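Extracellular ligand-binding receptor (Rhodopseudomonas palustris, PDB 4F06) binds p-hydroxybenzoic acid, an aromatic product of lignin breakdown, and probably serves as the solute-binding protein of an ABC transporter. Local coordinates at residues Asp4-Gly9 against Lys72-Ala77; Ile11-Gly16 against Arg50-Pro55; Lys23-Gly28 against Val286-Gly291; Pro83-Val88 against Ser107-Lys112; Leu91-Lys96 against Ser113-Arg118. All blocks are in the same frame, centred on the assembly; numbering follows the deposited sequence.

Contact 1: residues Asp4-Gly9 against Lys72-Ala77; sequences DTIKVG and KVQYLA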
# COMPACT_ATOMS: atom_id res chain seq x y z
N ASP A 4 18.25 -27.66 0.78
CA ASP A 4 18.14 -27.00 -0.55
C ASP A 4 16.87 -26.17 -0.65
O ASP A 4 16.76 -25.38 -1.58
CB ASP A 4 18.11 -28.00 -1.69
CG ASP A 4 19.49 -28.33 -2.21
OD1 ASP A 4 20.13 -27.45 -2.83
OD2 ASP A 4 19.91 -29.49 -2.02
N THR A 5 15.88 -26.40 0.22
CA THR A 5 14.69 -25.51 0.21
C THR A 5 14.96 -24.28 1.07
O THR A 5 15.40 -24.38 2.20
CB THR A 5 13.38 -26.21 0.66
OG1 THR A 5 13.09 -27.27 -0.24
CG2 THR A 5 12.22 -25.25 0.60
N ILE A 6 14.69 -23.11 0.50
CA ILE A 6 14.71 -21.83 1.23
C ILE A 6 13.29 -21.40 1.49
O ILE A 6 12.52 -21.30 0.53
CB ILE A 6 15.49 -20.74 0.44
CG1 ILE A 6 16.94 -21.22 0.24
CG2 ILE A 6 15.42 -19.40 1.15
CD1 ILE A 6 17.73 -20.30 -0.70
N LYS A 7 12.92 -21.17 2.76
CA LYS A 7 11.57 -20.74 3.05
C LYS A 7 11.51 -19.25 3.31
O LYS A 7 12.42 -18.65 3.88
CB LYS A 7 11.01 -21.54 4.25
CG LYS A 7 10.83 -23.02 3.92
CD LYS A 7 10.13 -23.81 5.03
CE LYS A 7 9.97 -25.27 4.62
NZ LYS A 7 9.27 -26.04 5.69
N VAL A 8 10.40 -18.67 2.85
CA VAL A 8 10.08 -17.27 3.01
C VAL A 8 8.80 -17.23 3.80
O VAL A 8 7.81 -17.84 3.39
CB VAL A 8 9.88 -16.56 1.63
CG1 VAL A 8 9.45 -15.11 1.83
CG2 VAL A 8 11.15 -16.66 0.81
N GLY A 9 8.79 -16.49 4.92
CA GLY A 9 7.56 -16.42 5.75
C GLY A 9 6.80 -15.15 5.43
O GLY A 9 7.34 -14.05 5.55
N LYS A 72 12.49 -21.90 9.97
CA LYS A 72 13.87 -21.54 9.62
C LYS A 72 13.89 -20.68 8.37
O LYS A 72 14.77 -20.79 7.52
CB LYS A 72 14.78 -22.81 9.48
CG LYS A 72 14.80 -23.65 10.76
CD LYS A 72 15.69 -24.88 10.67
CE LYS A 72 15.94 -25.44 12.07
NZ LYS A 72 14.66 -25.66 12.78
N VAL A 73 12.94 -19.74 8.28
CA VAL A 73 12.90 -18.89 7.10
C VAL A 73 14.15 -18.02 6.99
O VAL A 73 14.69 -17.58 8.00
CB VAL A 73 11.64 -17.98 7.06
CG1 VAL A 73 10.37 -18.82 7.12
CG2 VAL A 73 11.60 -16.89 8.15
N GLN A 74 14.57 -17.81 5.75
CA GLN A 74 15.67 -16.88 5.50
C GLN A 74 15.19 -15.46 5.32
O GLN A 74 15.99 -14.50 5.44
CB GLN A 74 16.51 -17.30 4.31
CG GLN A 74 17.39 -18.50 4.56
CD GLN A 74 18.44 -18.63 3.46
OE1 GLN A 74 18.82 -17.64 2.86
NE2 GLN A 74 18.92 -19.82 3.23
N TYR A 75 13.89 -15.27 4.99
CA TYR A 75 13.31 -13.95 4.68
C TYR A 75 11.90 -13.92 5.25
O TYR A 75 11.22 -14.95 5.26
CB TYR A 75 13.22 -13.73 3.15
CG TYR A 75 14.58 -13.77 2.49
CD1 TYR A 75 15.41 -12.63 2.47
CD2 TYR A 75 15.09 -14.97 2.03
CE1 TYR A 75 16.71 -12.70 1.99
CE2 TYR A 75 16.38 -15.06 1.53
CZ TYR A 75 17.19 -13.94 1.54
OH TYR A 75 18.52 -13.96 1.11
N LEU A 76 11.51 -12.73 5.68
CA LEU A 76 10.10 -12.48 6.06
C LEU A 76 9.53 -11.46 5.05
O LEU A 76 10.28 -10.71 4.39
CB LEU A 76 10.01 -11.87 7.48
CG LEU A 76 10.27 -12.88 8.60
CD1 LEU A 76 10.61 -12.16 9.89
CD2 LEU A 76 9.03 -13.75 8.78
N ALA A 77 8.21 -11.43 4.94
CA ALA A 77 7.58 -10.53 3.98
C ALA A 77 6.14 -10.29 4.38
O ALA A 77 5.55 -11.08 5.13
CB ALA A 77 7.59 -11.12 2.56
O HOH W 1 14.89 -21.49 4.86
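Gly9 and Leu76 form a parallel bridge between strands 5-12 and 75-78, neighbours in the Rossmann-like sheet of the first lobe of this periplasmic binding protein. Gly9 is gripped at both backbone polar atoms: its N donates to Tyr75 O at 2.9 Å, and its O accepts from Ala77 N at 2.8 Å through a more bent bond (133° at the hydrogen). Upstream the ladder is irregular. Lys7 O takes Gln74 N at 3.0 Å, whereas Tyr75 N, buried by the contact, finds no partner. Farther out a water stands between the segments, accepting from Lys7 N (2.9 Å) and donating to Lys72 O.

Side chains sort by sheet face. Val8 places CG1, anti to its backbone N (chi1 176°), 4.2 Å from Tyr75 CB, on the face covered by helix 283-301. Leu76 lies on the other face, against helix 57-69, and there Val73 CG1 packs 3.6 Å from Gly9 N. At the margin Lys7 NZ turns away to a salt bridge with Glu71. The side chains of Ile6 and Gln74 cross obliquely, Ile6 CG1 lying 3.8 Å from Gln74 NE2, an amide nitrogen that is itself hydrogen-bonded to Gly304 O.

Contact 2: residues Ile11-Gly16 against Arg50-Pro55; sequences IGTMSG and RDEVSP. With SO4 (sulfate ion), chain H.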
# COMPACT_ATOMS: atom_id res chain seq x y z
N ILE A 11 3.62 -12.83 6.26
CA ILE A 11 2.57 -12.54 7.25
C ILE A 11 1.61 -11.56 6.57
O ILE A 11 2.01 -10.53 6.03
CB ILE A 11 3.19 -11.89 8.52
CG1 ILE A 11 4.13 -12.90 9.22
CG2 ILE A 11 2.06 -11.37 9.46
CD1 ILE A 11 5.02 -12.25 10.27
N GLY A 12 0.32 -11.89 6.58
CA GLY A 12 -0.67 -11.00 5.95
C GLY A 12 -2.03 -11.27 6.49
O GLY A 12 -2.20 -12.22 7.26
N THR A 13 -2.99 -10.46 6.09
CA THR A 13 -4.36 -10.63 6.56
C THR A 13 -5.02 -11.69 5.70
O THR A 13 -5.61 -11.40 4.66
CB THR A 13 -5.11 -9.27 6.54
OG1 THR A 13 -4.93 -8.67 5.25
CG2 THR A 13 -4.56 -8.34 7.58
N MSE A 14 -4.88 -12.95 6.12
CA MSE A 14 -5.31 -14.10 5.31
C MSE A 14 -6.76 -14.47 5.53
O MSE A 14 -7.33 -15.22 4.74
CB MSE A 14 -4.45 -15.33 5.57
CG MSE A 14 -2.93 -15.11 5.45
SE MSE A 14 -2.26 -14.22 3.83
CE MSE A 14 -2.69 -15.54 2.63
N SER A 15 -7.34 -14.03 6.64
CA SER A 15 -8.74 -14.29 7.00
C SER A 15 -9.29 -13.01 7.60
O SER A 15 -8.52 -12.08 7.88
CB SER A 15 -8.86 -15.42 8.01
OG SER A 15 -8.40 -15.00 9.30
N GLY A 16 -10.60 -12.98 7.84
CA GLY A 16 -11.20 -11.87 8.52
C GLY A 16 -11.58 -10.74 7.58
O GLY A 16 -11.55 -10.89 6.36
N ARG A 50 1.25 -16.89 7.08
CA ARG A 50 0.70 -16.83 8.43
C ARG A 50 -0.23 -15.63 8.51
O ARG A 50 -0.06 -14.62 7.80
CB ARG A 50 1.84 -16.68 9.45
CG ARG A 50 2.80 -17.87 9.53
CD ARG A 50 2.07 -19.12 10.03
NE ARG A 50 2.97 -20.29 10.13
CZ ARG A 50 3.04 -21.27 9.25
NH1 ARG A 50 2.28 -21.24 8.15
NH2 ARG A 50 3.88 -22.29 9.46
N ASP A 51 -1.21 -15.70 9.42
CA ASP A 51 -2.34 -14.76 9.41
C ASP A 51 -2.22 -13.69 10.50
O ASP A 51 -2.39 -13.93 11.69
CB ASP A 51 -3.61 -15.60 9.56
CG ASP A 51 -4.88 -14.82 9.35
OD1 ASP A 51 -4.86 -13.61 8.98
OD2 ASP A 51 -5.92 -15.48 9.56
N GLU A 52 -1.98 -12.48 10.01
CA GLU A 52 -1.89 -11.31 10.80
C GLU A 52 -3.22 -10.86 11.43
O GLU A 52 -3.23 -10.25 12.54
CB GLU A 52 -1.39 -10.28 9.76
CG GLU A 52 -1.32 -8.89 10.19
CD GLU A 52 -0.73 -7.95 9.13
OE1 GLU A 52 -0.32 -8.39 8.00
OE2 GLU A 52 -0.71 -6.78 9.45
N VAL A 53 -4.31 -11.10 10.71
CA VAL A 53 -5.72 -10.79 11.14
C VAL A 53 -6.09 -9.29 11.30
O VAL A 53 -7.00 -8.80 10.62
CB VAL A 53 -6.15 -11.59 12.41
CG1 VAL A 53 -7.65 -11.34 12.68
CG2 VAL A 53 -5.90 -13.07 12.23
N SER A 54 -5.41 -8.59 12.19
CA SER A 54 -5.83 -7.26 12.61
C SER A 54 -4.59 -6.56 13.19
O SER A 54 -3.55 -7.19 13.35
CB SER A 54 -6.95 -7.35 13.68
OG SER A 54 -6.43 -7.85 14.90
N PRO A 55 -4.72 -5.27 13.54
CA PRO A 55 -3.63 -4.58 14.26
C PRO A 55 -3.44 -5.23 15.65
O PRO A 55 -4.28 -5.07 16.55
CB PRO A 55 -4.13 -3.13 14.35
CG PRO A 55 -5.12 -2.99 13.20
CD PRO A 55 -5.82 -4.33 13.18
S SO4 H . 2.76 -24.53 6.37
O1 SO4 H . 1.86 -25.71 6.49
O2 SO4 H . 3.59 -24.43 7.61
O3 SO4 H . 3.66 -24.71 5.20
O4 SO4 H . 1.97 -23.28 6.18
O HOH W 2 -8.57 -9.45 8.45
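Asp51 swings CG anti to its backbone N (chi1 -171°), and Ser15 holds OG between its own N and carbonyl carbon (chi1 72°), which brings hydroxyl and carboxylate together. Ser15 OG donates to the syn lone pair of Asp51 OD2 at 2.5 Å, a short bond. The other oxygen, OD1, accepts Met14 N at 2.9 Å from well above the carboxylate plane, with weaker contributions from Ser15 N and Val53 N. One side chain thus ties down the loop that follows strand 5-12, at and just beyond the inverse gamma turn centred on Thr13.

Before these loops, the two strands pair in parallel: Gly12 N donates to Arg50 O at 3.0 Å, and Gly12 O receives Glu52 N at 2.8 Å. Ile11 CG2 packs 3.6 Å from Glu52 CB, the two side chains crossing at about a right angle. A water donates to both Ser15 O and Val53 O, joining the loops beyond the strands. The Arg50 guanidinium meets a sulfate, probably from the crystallisation liquor, edge-on, NH2 reaching O2 at 2.8 Å.

Glu52 acts as a second-shell residue: its carboxylate accepts the backbone N atoms of Tyr80 and Phe81, two residues of a p-hydroxybenzoic acid pocket, and Asn84 ND2. Around the contact, helix 57-69 packs on Ile11 and Arg50, while helix 19-36 touches Thr13 and the selenomethionine Met14.

Contact 3: residues Lys23-Gly28 against Val286-Gly291; sequences KNYKMG and VAAYDG. With SO4 (sulfate ion), chain D.
Gly28 and Tyr289 bring their CA atoms to 4.6 Å where helices 19-36 and 283-301 cross, the local axes 7.3 Å apart at closest approach and inclined at -44°. Such a short interaxial distance needs small residues at the crossing, and the geometry supplies two. Gly28 has no side chain to hold the helices apart, and Ala288 directs its single methyl at the opposing backbone.

That methyl makes most of the contacts. Ala288 CB rests 3.4 Å from Tyr25 O and 3.6 Å from Tyr25 CA, and it lies 4.3 Å from Gly28 CA. The Tyr25 ring flanks it, with CD1 4.1 Å from Ala288 CB, so the methyl is held against both main chain and ring carbon. One turn of helix 19-36 beyond Tyr25, the carbonyl of Gly28 meets the edge of the Tyr289 ring, near its plane, Gly28 O standing 3.5 Å from Tyr289 CD1.

Tyr289 sets CG anti to its backbone N (chi1 -174°), which turns the ring edge to Gly28 O and carries the hydroxyl onward to a sulfate. There Tyr289 OH donates to O1 of the ion at 2.7 Å; His36 NE2 binds the same sulfate, which probably comes from the crystallisation liquor. Phe267 and Trp32 both meet the Tyr289 ring edge-to-face, and Trp32 also belongs to one of the two p-hydroxybenzoic acid pockets. Helix 262-273 thus packs against Tyr289, and the loop residues Met102 and Asn103 touch Tyr25.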
# COMPACT_ATOMS: atom_id res chain seq x y z
N LYS A 23 -4.87 -12.45 0.80
CA LYS A 23 -5.02 -13.32 -0.36
C LYS A 23 -4.26 -12.73 -1.56
O LYS A 23 -3.65 -13.47 -2.33
CB LYS A 23 -6.50 -13.48 -0.73
CG LYS A 23 -6.79 -14.42 -1.90
CD LYS A 23 -8.30 -14.49 -2.20
CE LYS A 23 -8.67 -15.43 -3.33
NZ LYS A 23 -10.15 -15.49 -3.43
N ASN A 24 -4.30 -11.41 -1.71
CA ASN A 24 -3.56 -10.76 -2.80
C ASN A 24 -2.05 -10.91 -2.69
O ASN A 24 -1.38 -10.92 -3.71
CB ASN A 24 -3.93 -9.29 -2.92
CG ASN A 24 -5.02 -9.03 -3.95
OD1 ASN A 24 -4.73 -8.71 -5.12
ND2 ASN A 24 -6.27 -9.23 -3.57
N TYR A 25 -1.49 -11.03 -1.47
CA TYR A 25 -0.03 -11.34 -1.40
C TYR A 25 0.21 -12.71 -2.06
O TYR A 25 1.14 -12.85 -2.87
CB TYR A 25 0.45 -11.46 0.05
CG TYR A 25 0.54 -10.19 0.84
CD1 TYR A 25 0.66 -8.92 0.26
CD2 TYR A 25 0.55 -10.29 2.26
CE1 TYR A 25 0.80 -7.80 1.07
CE2 TYR A 25 0.71 -9.17 3.05
CZ TYR A 25 0.78 -7.93 2.45
OH TYR A 25 0.95 -6.78 3.23
N LYS A 26 -0.61 -13.71 -1.74
CA LYS A 26 -0.49 -15.04 -2.35
C LYS A 26 -0.72 -14.97 -3.85
O LYS A 26 0.01 -15.63 -4.62
CB LYS A 26 -1.52 -15.97 -1.71
CG LYS A 26 -1.35 -17.42 -2.17
CD LYS A 26 -2.32 -18.33 -1.43
CE LYS A 26 -1.85 -18.60 -0.00
NZ LYS A 26 -2.65 -19.62 0.69
N MSE A 27 -1.72 -14.18 -4.29
CA MSE A 27 -1.95 -14.03 -5.75
C MSE A 27 -0.73 -13.44 -6.46
O MSE A 27 -0.34 -13.89 -7.53
CB MSE A 27 -3.16 -13.13 -5.98
CG MSE A 27 -4.45 -13.78 -5.56
SE MSE A 27 -5.92 -12.55 -5.33
CE MSE A 27 -5.77 -11.51 -6.76
N GLY A 28 -0.15 -12.41 -5.88
CA GLY A 28 1.01 -11.72 -6.51
C GLY A 28 2.24 -12.63 -6.52
O GLY A 28 2.95 -12.69 -7.54
N VAL A 286 0.65 -6.33 -6.41
CA VAL A 286 1.82 -5.85 -7.13
C VAL A 286 2.99 -5.70 -6.16
O VAL A 286 4.15 -5.95 -6.50
CB VAL A 286 1.52 -4.59 -7.96
CG1 VAL A 286 1.39 -3.31 -7.13
CG2 VAL A 286 2.65 -4.41 -9.02
N ALA A 287 2.69 -5.29 -4.92
CA ALA A 287 3.79 -5.17 -3.92
C ALA A 287 4.37 -6.57 -3.67
O ALA A 287 5.57 -6.69 -3.44
CB ALA A 287 3.26 -4.57 -2.64
N ALA A 288 3.52 -7.59 -3.69
CA ALA A 288 4.01 -8.97 -3.48
C ALA A 288 4.80 -9.49 -4.68
O ALA A 288 5.82 -10.16 -4.49
CB ALA A 288 2.83 -9.89 -3.12
N TYR A 289 4.33 -9.17 -5.89
CA TYR A 289 5.04 -9.59 -7.10
C TYR A 289 6.45 -8.96 -7.10
O TYR A 289 7.45 -9.67 -7.33
CB TYR A 289 4.22 -9.11 -8.30
CG TYR A 289 4.72 -9.56 -9.66
CD1 TYR A 289 4.35 -10.82 -10.19
CD2 TYR A 289 5.57 -8.76 -10.41
CE1 TYR A 289 4.78 -11.23 -11.44
CE2 TYR A 289 6.01 -9.17 -11.67
CZ TYR A 289 5.64 -10.41 -12.17
OH TYR A 289 6.10 -10.87 -13.40
N ASP A 290 6.55 -7.65 -6.87
CA ASP A 290 7.83 -6.96 -6.81
C ASP A 290 8.66 -7.42 -5.59
O ASP A 290 9.90 -7.45 -5.65
CB ASP A 290 7.65 -5.46 -6.85
CG ASP A 290 7.22 -4.99 -8.24
OD1 ASP A 290 7.81 -5.46 -9.24
OD2 ASP A 290 6.32 -4.15 -8.32
N GLY A 291 8.00 -7.73 -4.46
CA GLY A 291 8.73 -8.21 -3.30
C GLY A 291 9.34 -9.58 -3.59
O GLY A 291 10.50 -9.84 -3.17
S SO4 D . 9.02 -9.52 -15.45
O1 SO4 D . 8.50 -10.08 -14.21
O2 SO4 D . 9.83 -10.54 -16.10
O3 SO4 D . 7.90 -9.10 -16.30
O4 SO4 D . 10.00 -8.43 -15.21

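Contact 4: residues Pro83-Val88 against Ser107-Lys112; sequences PNAMAV and SSITEK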
# COMPACT_ATOMS: atom_id res chain seq x y z
N PRO A 83 1.35 -1.12 12.74
CA PRO A 83 1.75 -1.58 14.08
C PRO A 83 2.30 -2.99 14.08
O PRO A 83 3.10 -3.35 14.93
CB PRO A 83 0.45 -1.44 14.93
CG PRO A 83 -0.66 -1.29 13.91
CD PRO A 83 -0.01 -0.54 12.77
N ASN A 84 1.85 -3.81 13.16
CA ASN A 84 2.38 -5.17 13.05
C ASN A 84 3.77 -5.19 12.49
O ASN A 84 4.66 -5.87 13.03
CB ASN A 84 1.41 -6.04 12.25
CG ASN A 84 0.07 -6.19 12.95
OD1 ASN A 84 -0.03 -6.09 14.20
ND2 ASN A 84 -0.98 -6.52 12.17
N ALA A 85 4.03 -4.39 11.45
CA ALA A 85 5.39 -4.25 10.94
C ALA A 85 6.33 -3.67 12.01
O ALA A 85 7.49 -4.12 12.14
CB ALA A 85 5.42 -3.35 9.73
N MSE A 86 5.85 -2.71 12.79
CA MSE A 86 6.69 -2.16 13.85
C MSE A 86 7.08 -3.17 14.91
O MSE A 86 8.17 -3.07 15.47
CB MSE A 86 5.98 -0.97 14.51
CG MSE A 86 5.72 0.25 13.63
SE MSE A 86 7.34 1.15 13.18
CE MSE A 86 6.49 2.80 12.50
N ALA A 87 6.20 -4.12 15.19
CA ALA A 87 6.48 -5.15 16.19
C ALA A 87 7.55 -6.12 15.71
O ALA A 87 8.33 -6.62 16.52
CB ALA A 87 5.18 -5.89 16.52
N VAL A 88 7.59 -6.38 14.41
CA VAL A 88 8.52 -7.37 13.86
C VAL A 88 9.90 -6.74 13.60
O VAL A 88 10.93 -7.39 13.79
CB VAL A 88 7.94 -7.99 12.56
CG1 VAL A 88 8.95 -8.91 11.92
CG2 VAL A 88 6.67 -8.74 12.91
N SER A 107 6.13 6.06 7.08
CA SER A 107 7.50 6.33 6.56
C SER A 107 8.57 5.73 7.46
O SER A 107 9.52 5.14 6.95
CB SER A 107 7.74 7.84 6.42
OG SER A 107 7.03 8.38 5.33
N SER A 108 8.46 5.90 8.77
CA SER A 108 9.54 5.52 9.67
C SER A 108 9.78 4.02 9.77
O SER A 108 10.77 3.62 10.38
CB SER A 108 9.32 6.08 11.07
OG SER A 108 8.13 5.51 11.61
N ILE A 109 8.91 3.16 9.21
CA ILE A 109 9.13 1.72 9.35
C ILE A 109 10.53 1.35 8.85
O ILE A 109 11.20 0.52 9.46
CB ILE A 109 8.05 0.94 8.60
CG1 ILE A 109 6.68 1.12 9.29
CG2 ILE A 109 8.43 -0.54 8.50
CD1 ILE A 109 5.51 0.53 8.52
N THR A 110 10.98 1.90 7.72
CA THR A 110 12.29 1.49 7.17
C THR A 110 13.45 1.91 8.09
O THR A 110 14.51 1.31 7.99
CB THR A 110 12.50 2.05 5.74
OG1 THR A 110 12.30 3.47 5.79
CG2 THR A 110 11.57 1.42 4.73
N GLU A 111 13.22 2.89 8.95
CA GLU A 111 14.27 3.34 9.87
C GLU A 111 14.43 2.40 11.06
O GLU A 111 15.36 2.58 11.84
CB GLU A 111 13.99 4.77 10.39
CG GLU A 111 13.97 5.81 9.26
CD GLU A 111 13.57 7.15 9.85
OE1 GLU A 111 12.42 7.29 10.37
OE2 GLU A 111 14.39 8.07 9.77
N LYS A 112 13.55 1.41 11.21
CA LYS A 112 13.57 0.59 12.42
C LYS A 112 14.46 -0.66 12.29
O LYS A 112 14.64 -1.39 13.27
CB LYS A 112 12.13 0.11 12.77
CG LYS A 112 11.14 1.25 12.93
CD LYS A 112 11.55 2.23 14.02
CE LYS A 112 10.48 3.29 14.14
NZ LYS A 112 10.78 4.27 15.22
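Met86 on helix 82-88 and Ile109 on the 3-10 segment 107-111 approach to 6.4 Å between CA atoms, the nearest backbone pair of two short helical pieces beside the ligand cleft of the periplasmic binding protein fold. The second piece has the i+3 bonding of a 3-10 helix: Glu111 N donates to Ser108 O at 2.9 Å, and Lys112 N to Ile109 O.

Met86, present as selenomethionine, carries most of the contact. Its chain folds at chi2 (-69°) and then runs extended about chi3 (-166°), which drives the methyl across to the other segment. There CE touches two residues at once, lying 3.3 Å from Ser108 OG and 3.6 Å from Ile109 CG1. Further back along the same chain, the selenium packs on the aliphatic part of Lys112, with SE 3.8 Å from CG and 3.9 Å from CE of that lysine. The bend of Lys112 at chi2 (-59°) puts these two methylenes at similar distances from the selenium. The contact is therefore one of apolar carbons and selenium, with the Ser108 hydroxyl oxygen also against the methyl.

Ile109 and Ala85 are both buried. Ile109 also touches Ala104, a residue of the p-hydroxybenzoic acid pocket, and Arg118 on strand 116-118; its side chain comes within about 5 Å of bound p-hydroxybenzoic acid. Asn84 ND2, on the same helix as Met86, is hydrogen-bonded to Glu52 OE2 and Ser54 O. On the helix side the packing is completed by a single methyl, Ala85 CB, 4.1 Å from Ile109 CD1.

Contact 5: residues Leu91-Lys96 against Ser113-Arg118; sequences LLQEAK and SPYIVR
An ST turn at Ser113, set within a type I beta turn from Ser113 to Ile116, meets Leu92 and Gln93 of the short helix 92-95, which closes at Lys96 in a Schellman motif. Ser113 OG lies anti to its backbone N (chi1 177°) and accepts Tyr115 N at 3.1 Å; the same oxygen sits 3.8 Å from Leu92 CB. A water hydrogen-bonded to Ser113 OG also accepts Gln93 N, joining the turn to the helix backbone.

Tyr115 supplies the broadest surface. Gln93 CA approaches Tyr115 CD2 obliquely at 3.6 Å, while Leu92 O lies at the ring edge, near the plane. Gln93 extends away from the helix: CG is 3.8 Å from Tyr115 CE2, and the amide, its plane turned 71° from the ring, reaches Pro114, with CD 3.8 Å from CG of the proline. A second water takes a hydrogen bond from Gln93 NE2 and gives one to Tyr115 OH at 3.0 Å, a hydroxyl also bonded to Asp309 OD1. Deeper in, the Leu92 and Ile116 side chains cross at about a right angle, Leu92 CD1 packing 3.6 Å from Ile116 CG1.

Leu92 and Ile116 both touch Met99 of strand 99-101, which pairs with 116-118, the outermost strand of the sheet at this end. Helix 57-69 packs on Leu91 and Ala95, and helix 308-315 on Tyr115.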
# COMPACT_ATOMS: atom_id res chain seq x y z
N LEU A 91 13.29 -7.37 15.58
CA LEU A 91 13.74 -8.78 15.66
C LEU A 91 14.79 -9.07 14.61
O LEU A 91 15.55 -10.03 14.72
CB LEU A 91 12.52 -9.82 15.44
CG LEU A 91 11.28 -9.65 16.29
CD1 LEU A 91 10.30 -10.65 15.79
CD2 LEU A 91 11.67 -9.93 17.73
N LEU A 92 14.70 -8.34 13.51
CA LEU A 92 15.27 -8.82 12.25
C LEU A 92 16.79 -8.90 12.25
O LEU A 92 17.36 -9.86 11.74
CB LEU A 92 14.84 -7.93 11.08
CG LEU A 92 13.32 -7.78 10.89
CD1 LEU A 92 13.06 -6.68 9.87
CD2 LEU A 92 12.70 -9.13 10.51
N GLN A 93 17.44 -7.88 12.83
CA GLN A 93 18.87 -7.84 12.70
C GLN A 93 19.52 -8.96 13.53
O GLN A 93 20.40 -9.71 13.04
CB GLN A 93 19.41 -6.49 13.08
CG GLN A 93 20.92 -6.34 12.89
CD GLN A 93 21.39 -4.94 13.20
OE1 GLN A 93 20.70 -4.13 13.82
NE2 GLN A 93 22.62 -4.65 12.76
N GLU A 94 19.08 -9.15 14.78
CA GLU A 94 19.61 -10.24 15.60
C GLU A 94 19.31 -11.60 14.96
O GLU A 94 20.13 -12.53 15.05
CB GLU A 94 19.07 -10.14 17.04
CG GLU A 94 19.61 -11.21 17.99
CD GLU A 94 21.09 -11.07 18.26
OE1 GLU A 94 21.71 -10.01 17.93
OE2 GLU A 94 21.65 -12.02 18.85
N ALA A 95 18.12 -11.73 14.34
CA ALA A 95 17.78 -13.01 13.69
C ALA A 95 18.48 -13.22 12.35
O ALA A 95 18.50 -14.31 11.82
CB ALA A 95 16.26 -13.11 13.47
N LYS A 96 19.06 -12.14 11.83
CA LYS A 96 19.72 -12.12 10.50
C LYS A 96 18.76 -12.50 9.38
O LYS A 96 19.11 -13.23 8.45
CB LYS A 96 21.00 -12.96 10.47
CG LYS A 96 22.05 -12.48 11.46
CD LYS A 96 23.34 -13.28 11.33
CE LYS A 96 24.40 -12.78 12.31
NZ LYS A 96 24.94 -11.46 11.87
N SER A 113 15.03 -0.90 11.11
CA SER A 113 15.98 -1.99 10.96
C SER A 113 16.77 -1.75 9.71
O SER A 113 16.18 -1.34 8.72
CB SER A 113 15.24 -3.32 10.76
OG SER A 113 16.16 -4.39 10.54
N PRO A 114 18.06 -2.12 9.66
CA PRO A 114 18.81 -2.03 8.42
C PRO A 114 18.35 -3.07 7.39
O PRO A 114 18.68 -2.95 6.21
CB PRO A 114 20.27 -2.35 8.83
CG PRO A 114 20.11 -3.19 10.08
CD PRO A 114 18.91 -2.56 10.80
N TYR A 115 17.57 -4.06 7.82
CA TYR A 115 17.24 -5.20 6.95
C TYR A 115 15.81 -5.17 6.44
O TYR A 115 15.29 -6.20 6.03
CB TYR A 115 17.53 -6.53 7.67
CG TYR A 115 18.96 -6.78 8.08
CD1 TYR A 115 20.05 -6.16 7.45
CD2 TYR A 115 19.22 -7.69 9.10
CE1 TYR A 115 21.36 -6.43 7.85
CE2 TYR A 115 20.51 -8.00 9.45
CZ TYR A 115 21.57 -7.35 8.86
OH TYR A 115 22.86 -7.70 9.22
N ILE A 116 15.18 -4.00 6.43
CA ILE A 116 13.87 -3.86 5.83
C ILE A 116 14.00 -3.21 4.44
O ILE A 116 14.77 -2.24 4.24
CB ILE A 116 12.99 -2.93 6.71
CG1 ILE A 116 12.63 -3.65 7.98
CG2 ILE A 116 11.72 -2.51 5.94
CD1 ILE A 116 12.00 -2.76 9.02
N VAL A 117 13.27 -3.76 3.47
CA VAL A 117 13.06 -3.07 2.19
C VAL A 117 11.58 -3.07 1.90
O VAL A 117 10.91 -4.03 2.25
CB VAL A 117 13.91 -3.72 1.06
CG1 VAL A 117 13.55 -5.19 0.87
CG2 VAL A 117 13.85 -2.93 -0.26
N ARG A 118 11.06 -2.00 1.30
CA ARG A 118 9.60 -1.87 1.15
C ARG A 118 9.24 -1.74 -0.33
O ARG A 118 9.78 -0.87 -1.02
CB ARG A 118 9.08 -0.66 1.96
CG ARG A 118 7.60 -0.40 1.74
CD ARG A 118 6.97 0.39 2.88
NE ARG A 118 7.78 1.56 3.24
CZ ARG A 118 7.61 2.23 4.40
NH1 ARG A 118 6.61 1.84 5.23
NH2 ARG A 118 8.41 3.24 4.72
O HOH W 3 16.25 -5.29 13.16
O HOH W 4 24.14 -7.12 11.89

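In the fold
Contacts 1, 2 and 5 reach one sheet, ordered 39-40, 43-51, 5-12, 75-78, 99-101, 116-118. Contacts 1 and 2 share strand 5-12, their centres 18 Å apart, with contact 2 nested inside the chain loop that contact 1 closes. Contacts 4 and 5 alternate along the chain and sit closest, centres 10 Å apart, joined where Ser107 O meets Arg118 NH2. Contact 3, with 257 residues between its segments, encloses contacts 4 and 5 and alternates with contacts 1 and 2; helix 283-301 returns to pack on helix 19-36. Contacts 2 and 4 meet through Asn84 near the p-hydroxybenzoic acid cleft, whereas contact 1 lies about 23 Å from the chain's centre. The lobe is thus assembled from segments distant in sequence.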